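Local coordinates for AopB (Aeromonas hydrophila, PDB 3WXX), which probably acts as a type III secretion translocator of the SctE/SipB/YopB family, inserting into host membranes after being held by its chaperone AcrH, at residues B[157-162]-B[181-186]; B[193-198]-B[202-207]. One frame throughout, in Å; residues are numbered along the deposited sequence.

Contact 1: B[157-162]-B[181-186]; sequences VANMAI and PIMIAA
M183, a selenomethionine on helix 179-198, spans the gap to N159 and I162 almost alone, and accounts for more than half of the 161 Å² buried between the two segments. The backbones themselves stay apart, with the CA atoms of N159 and M183, the nearest pair, 7.1 Å from each other. From CB onward the M183 chain moves into steadily closer surroundings. CB is only loosely engaged, 4.2 Å from OD1 of N159. CG comes next and skirts the end of I162, lying 4.1 Å from its CD1. SE lies 3.5 Å from that same CD1; the two side chains reach toward each other, tip to tip. The bend at chi2 (-82°) brings SE to that point, and a second at chi3 (-45°) swings the methyl toward helix 156-161. CE ends up against the root of N159, 3.4 Å from its CB, with A158 CB at the fringe, 4.5 Å from CE. Both segments fall in stretches predicted to be membrane-spanning, 144-162 and 182-204; in this chaperone-bound state, however, they meet as a short helix and a longer one at the surface of the bundle, joined by a linker of which 165-173 is not modelled. N159 travels past M183 in the opposite sense: its CG lies anti to the backbone N (chi1 -161°), which carries the amide along the selenomethionine and sets OD1 3.5 Å from CE. I162, the first residue beyond the helical conformation, also touches E174 and K177, while M183 reaches V155. N159 also packs against L78 of AcrH, and Q75 of AcrH donates to the carbonyl O of M160.

Contact 2: B[193-198]-B[202-207]; sequences VSIAVT and SAASTA
A196 and A204 meet methyl to methyl, CB to CB at 3.5 Å, where the two helices come closest. Their CA atoms are only 4.7 Å apart, and each residue puts no more than a methyl between the backbones. The segment axes approach to 7.7 Å and run nearly antiparallel, with 153° between their directions. Beside this alanine pair sits I195, whose CG2 branch does all the touching: it lies 3.7 Å from the backbone N of A204 and 3.9 Å from CB of A203. That branch is anti to the backbone N of I195, whereas the CG1 arm turns away (chi1 -64°), and I195 also packs on A144 and M148 of helix 126-151. The close-packed part is thus a methyl laid over the A203-A204 backbone together with one alanine-alanine contact, and I195, A203 and A204 are all buried. Away from it the contact thins quickly. A207 directs its CB at the other helix, yet its nearest approach is 4.6 Å, and it leans on V141 instead. V193, V197 and S205 aim their CB atoms away from the partner helix; V193 and V197 meet helix 24-42 through A39 and N38. Away from the partner helix, T198 folds back on its own helix, OG1 donating to S194 O at 2.8 Å from one face of the carbonyl plane while T198 N reaches that oxygen from the other. T206 OG1 hydrogen-bonds E6 of AcrH, so part of the loose side is covered by the chaperone. With only three residues between the segments, the whole is a tight antiparallel helical hairpin with an alanine-rich interface, turning within a stretch predicted to be a single transmembrane helix, 182-204.

Contacts 1 and 2 share helix 179-198, contact 1 using its first half and contact 2 its last turns, and they follow one another along the chain. Their centres are about 20 Å apart and their nearest atoms about 8 Å, without touching. The centre of contact 1 lies about 15 Å from the centre of the chain and that of contact 2 about 10 Å; none of the touching residues of contact 1 is buried, most of contact 2 are. AcrH borders both, through L78 and Q75 at 157-162 and through E6 and L15 near 193-207. The two bury equal areas, 161 Å² each; what differs is the setting, a surface contact for one and an interior hairpin for the other.

Contact 1: B[157-162]-B[181-186]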
loop_
_atom_site.group_PDB
_atom_site.type_symbol
_atom_site.label_atom_id
_atom_site.label_comp_id
_atom_site.label_asym_id
_atom_site.label_seq_id
_atom_site.Cartn_x
_atom_site.Cartn_y
_atom_site.Cartn_z
ATOM N N VAL B 157 -5.215 0.506 13.995
ATOM C CA VAL B 157 -6.517 0.360 14.674
ATOM C C VAL B 157 -6.922 1.669 15.388
ATOM O O VAL B 157 -8.082 2.084 15.381
ATOM C CB VAL B 157 -6.514 -0.814 15.685
ATOM C CG1 VAL B 157 -7.926 -1.062 16.201
ATOM C CG2 VAL B 157 -5.968 -2.092 15.052
ATOM N N ALA B 158 -5.948 2.318 15.997
ATOM C CA ALA B 158 -6.177 3.643 16.554
ATOM C C ALA B 158 -6.620 4.582 15.447
ATOM O O ALA B 158 -7.556 5.364 15.599
ATOM C CB ALA B 158 -4.893 4.166 17.193
ATOM N N ASN B 159 -5.901 4.504 14.332
ATOM C CA ASN B 159 -6.117 5.411 13.237
ATOM C C ASN B 159 -7.513 5.253 12.696
ATOM O O ASN B 159 -8.144 6.225 12.316
ATOM C CB ASN B 159 -5.090 5.161 12.139
ATOM C CG ASN B 159 -4.961 6.331 11.190
ATOM O OD1 ASN B 159 -5.435 7.422 11.477
ATOM N ND2 ASN B 159 -4.279 6.119 10.076
HETATM N N MSE B 160 -7.986 4.011 12.649
HETATM C CA MSE B 160 -9.321 3.740 12.143
HETATM C C MSE B 160 -10.298 4.354 13.098
HETATM O O MSE B 160 -11.221 5.060 12.685
HETATM C CB MSE B 160 -9.547 2.241 11.989
HETATM C CG MSE B 160 -8.911 1.712 10.703
HETATM SE SE MSE B 160 -9.244 -0.227 10.529
HETATM C CE MSE B 160 -9.373 -0.375 8.573
ATOM N N ALA B 161 -10.079 4.104 14.391
ATOM C CA ALA B 161 -10.917 4.665 15.454
ATOM C C ALA B 161 -11.021 6.183 15.313
ATOM O O ALA B 161 -12.103 6.747 15.460
ATOM C CB ALA B 161 -10.366 4.282 16.820
ATOM N N ILE B 162 -9.900 6.836 15.010
ATOM C CA ILE B 162 -9.905 8.265 14.679
ATOM C C ILE B 162 -10.684 8.434 13.380
ATOM O O ILE B 162 -10.127 8.511 12.289
ATOM C CB ILE B 162 -8.471 8.853 14.562
ATOM C CG1 ILE B 162 -7.746 8.726 15.913
ATOM C CG2 ILE B 162 -8.518 10.303 14.101
ATOM C CD1 ILE B 162 -6.379 9.353 15.950
ATOM N N PRO B 181 -1.649 14.731 10.315
ATOM C CA PRO B 181 -0.214 14.603 10.001
ATOM C C PRO B 181 0.592 13.851 11.063
ATOM O O PRO B 181 1.563 13.171 10.729
ATOM C CB PRO B 181 0.267 16.056 9.883
ATOM C CG PRO B 181 -0.943 16.833 9.510
ATOM C CD PRO B 181 -2.158 16.083 10.012
ATOM N N ILE B 182 0.199 13.947 12.324
ATOM C CA ILE B 182 1.025 13.322 13.346
ATOM C C ILE B 182 0.835 11.811 13.317
ATOM O O ILE B 182 1.776 11.058 13.556
ATOM C CB ILE B 182 0.772 13.863 14.763
ATOM C CG1 ILE B 182 -0.564 13.353 15.283
ATOM C CG2 ILE B 182 1.014 15.381 14.769
ATOM C CD1 ILE B 182 -0.972 13.982 16.581
HETATM N N MSE B 183 -0.386 11.384 13.019
HETATM C CA MSE B 183 -0.695 9.955 12.897
HETATM C C MSE B 183 0.030 9.333 11.721
HETATM O O MSE B 183 0.307 8.137 11.710
HETATM C CB MSE B 183 -2.196 9.781 12.713
HETATM C CG MSE B 183 -2.958 10.225 13.957
HETATM SE SE MSE B 183 -2.993 8.820 15.334
HETATM C CE MSE B 183 -3.428 7.242 14.281
ATOM N N ILE B 184 0.309 10.141 10.702
ATOM C CA ILE B 184 1.223 9.759 9.642
ATOM C C ILE B 184 2.596 9.495 10.269
ATOM O O ILE B 184 3.079 8.365 10.253
ATOM C CB ILE B 184 1.300 10.869 8.560
ATOM C CG1 ILE B 184 -0.025 10.925 7.783
ATOM C CG2 ILE B 184 2.471 10.643 7.608
ATOM C CD1 ILE B 184 -0.157 12.081 6.799
ATOM N N ALA B 185 3.217 10.559 10.801
ATOM C CA ALA B 185 4.525 10.499 11.471
ATOM C C ALA B 185 4.597 9.302 12.387
ATOM O O ALA B 185 5.607 8.590 12.418
ATOM C CB ALA B 185 4.786 11.782 12.249
ATOM N N ALA B 186 3.539 9.082 13.142
ATOM C CA ALA B 186 3.498 7.926 14.012
ATOM C C ALA B 186 3.721 6.692 13.190
ATOM O O ALA B 186 4.612 5.893 13.486
ATOM C CB ALA B 186 2.153 7.832 14.718
#

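Contact 2: B[193-198]-B[202-207]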
loop_
_atom_site.group_PDB
_atom_site.type_symbol
_atom_site.label_atom_id
_atom_site.label_comp_id
_atom_site.label_asym_id
_atom_site.label_seq_id
_atom_site.Cartn_x
_atom_site.Cartn_y
_atom_site.Cartn_z
ATOM N N VAL B 193 10.786 1.294 12.145
ATOM C CA VAL B 193 11.215 0.339 13.138
ATOM C C VAL B 193 10.942 -1.046 12.577
ATOM O O VAL B 193 11.835 -1.902 12.532
ATOM C CB VAL B 193 10.489 0.554 14.481
ATOM C CG1 VAL B 193 10.854 -0.541 15.465
ATOM C CG2 VAL B 193 10.835 1.916 15.068
ATOM N N SER B 194 9.698 -1.261 12.149
ATOM C CA SER B 194 9.300 -2.557 11.587
ATOM C C SER B 194 10.289 -2.987 10.510
ATOM O O SER B 194 10.634 -4.163 10.455
ATOM C CB SER B 194 7.881 -2.501 11.014
ATOM O OG SER B 194 7.111 -1.475 11.642
ATOM N N ILE B 195 10.729 -2.059 9.638
ATOM C CA ILE B 195 11.716 -2.421 8.597
ATOM C C ILE B 195 12.997 -2.854 9.278
ATOM O O ILE B 195 13.545 -3.906 8.960
ATOM C CB ILE B 195 12.052 -1.281 7.602
ATOM C CG1 ILE B 195 10.853 -0.850 6.742
ATOM C CG2 ILE B 195 13.161 -1.706 6.653
ATOM C CD1 ILE B 195 10.385 -1.878 5.736
ATOM N N ALA B 196 13.436 -2.055 10.253
ATOM C CA ALA B 196 14.664 -2.336 10.986
ATOM C C ALA B 196 14.623 -3.747 11.495
ATOM O O ALA B 196 15.534 -4.531 11.244
ATOM C CB ALA B 196 14.838 -1.381 12.140
ATOM N N VAL B 197 13.523 -4.084 12.161
ATOM C CA VAL B 197 13.305 -5.446 12.684
ATOM C C VAL B 197 13.334 -6.517 11.590
ATOM O O VAL B 197 14.097 -7.461 11.677
ATOM C CB VAL B 197 11.955 -5.544 13.433
ATOM C CG1 VAL B 197 11.542 -6.997 13.633
ATOM C CG2 VAL B 197 12.031 -4.796 14.766
ATOM N N THR B 198 12.480 -6.361 10.580
ATOM C CA THR B 198 12.267 -7.397 9.571
ATOM C C THR B 198 13.470 -7.587 8.634
ATOM O O THR B 198 13.727 -8.684 8.184
ATOM C CB THR B 198 11.047 -7.074 8.657
ATOM O OG1 THR B 198 9.906 -6.616 9.413
ATOM C CG2 THR B 198 10.676 -8.289 7.838
ATOM N N SER B 202 20.360 -1.080 8.144
ATOM C CA SER B 202 20.735 -0.194 7.063
ATOM C C SER B 202 19.519 -0.011 6.143
ATOM O O SER B 202 19.339 1.061 5.570
ATOM C CB SER B 202 21.999 -0.672 6.307
ATOM O OG SER B 202 21.996 -2.062 6.064
ATOM N N ALA B 203 18.681 -1.044 6.028
ATOM C CA ALA B 203 17.450 -0.955 5.249
ATOM C C ALA B 203 16.519 0.092 5.842
ATOM O O ALA B 203 15.929 0.918 5.116
ATOM C CB ALA B 203 16.755 -2.299 5.185
ATOM N N ALA B 204 16.408 0.070 7.161
ATOM C CA ALA B 204 15.590 1.036 7.885
ATOM C C ALA B 204 16.133 2.442 7.720
ATOM O O ALA B 204 15.396 3.412 7.585
ATOM C CB ALA B 204 15.564 0.678 9.365
ATOM N N SER B 205 17.447 2.523 7.727
ATOM C CA SER B 205 18.121 3.781 7.618
ATOM C C SER B 205 17.872 4.400 6.240
ATOM O O SER B 205 17.537 5.589 6.144
ATOM C CB SER B 205 19.610 3.572 7.855
ATOM O OG SER B 205 20.334 4.757 7.618
ATOM N N THR B 206 18.077 3.593 5.194
ATOM C CA THR B 206 17.738 3.962 3.812
ATOM C C THR B 206 16.267 4.333 3.688
ATOM O O THR B 206 15.906 5.287 2.989
ATOM C CB THR B 206 18.023 2.794 2.854
ATOM O OG1 THR B 206 19.415 2.513 2.852
ATOM C CG2 THR B 206 17.642 3.120 1.424
ATOM N N ALA B 207 15.414 3.546 4.337
ATOM C CA ALA B 207 13.990 3.798 4.306
ATOM C C ALA B 207 13.699 5.170 4.908
ATOM O O ALA B 207 12.854 5.920 4.393
ATOM C CB ALA B 207 13.238 2.690 5.033
#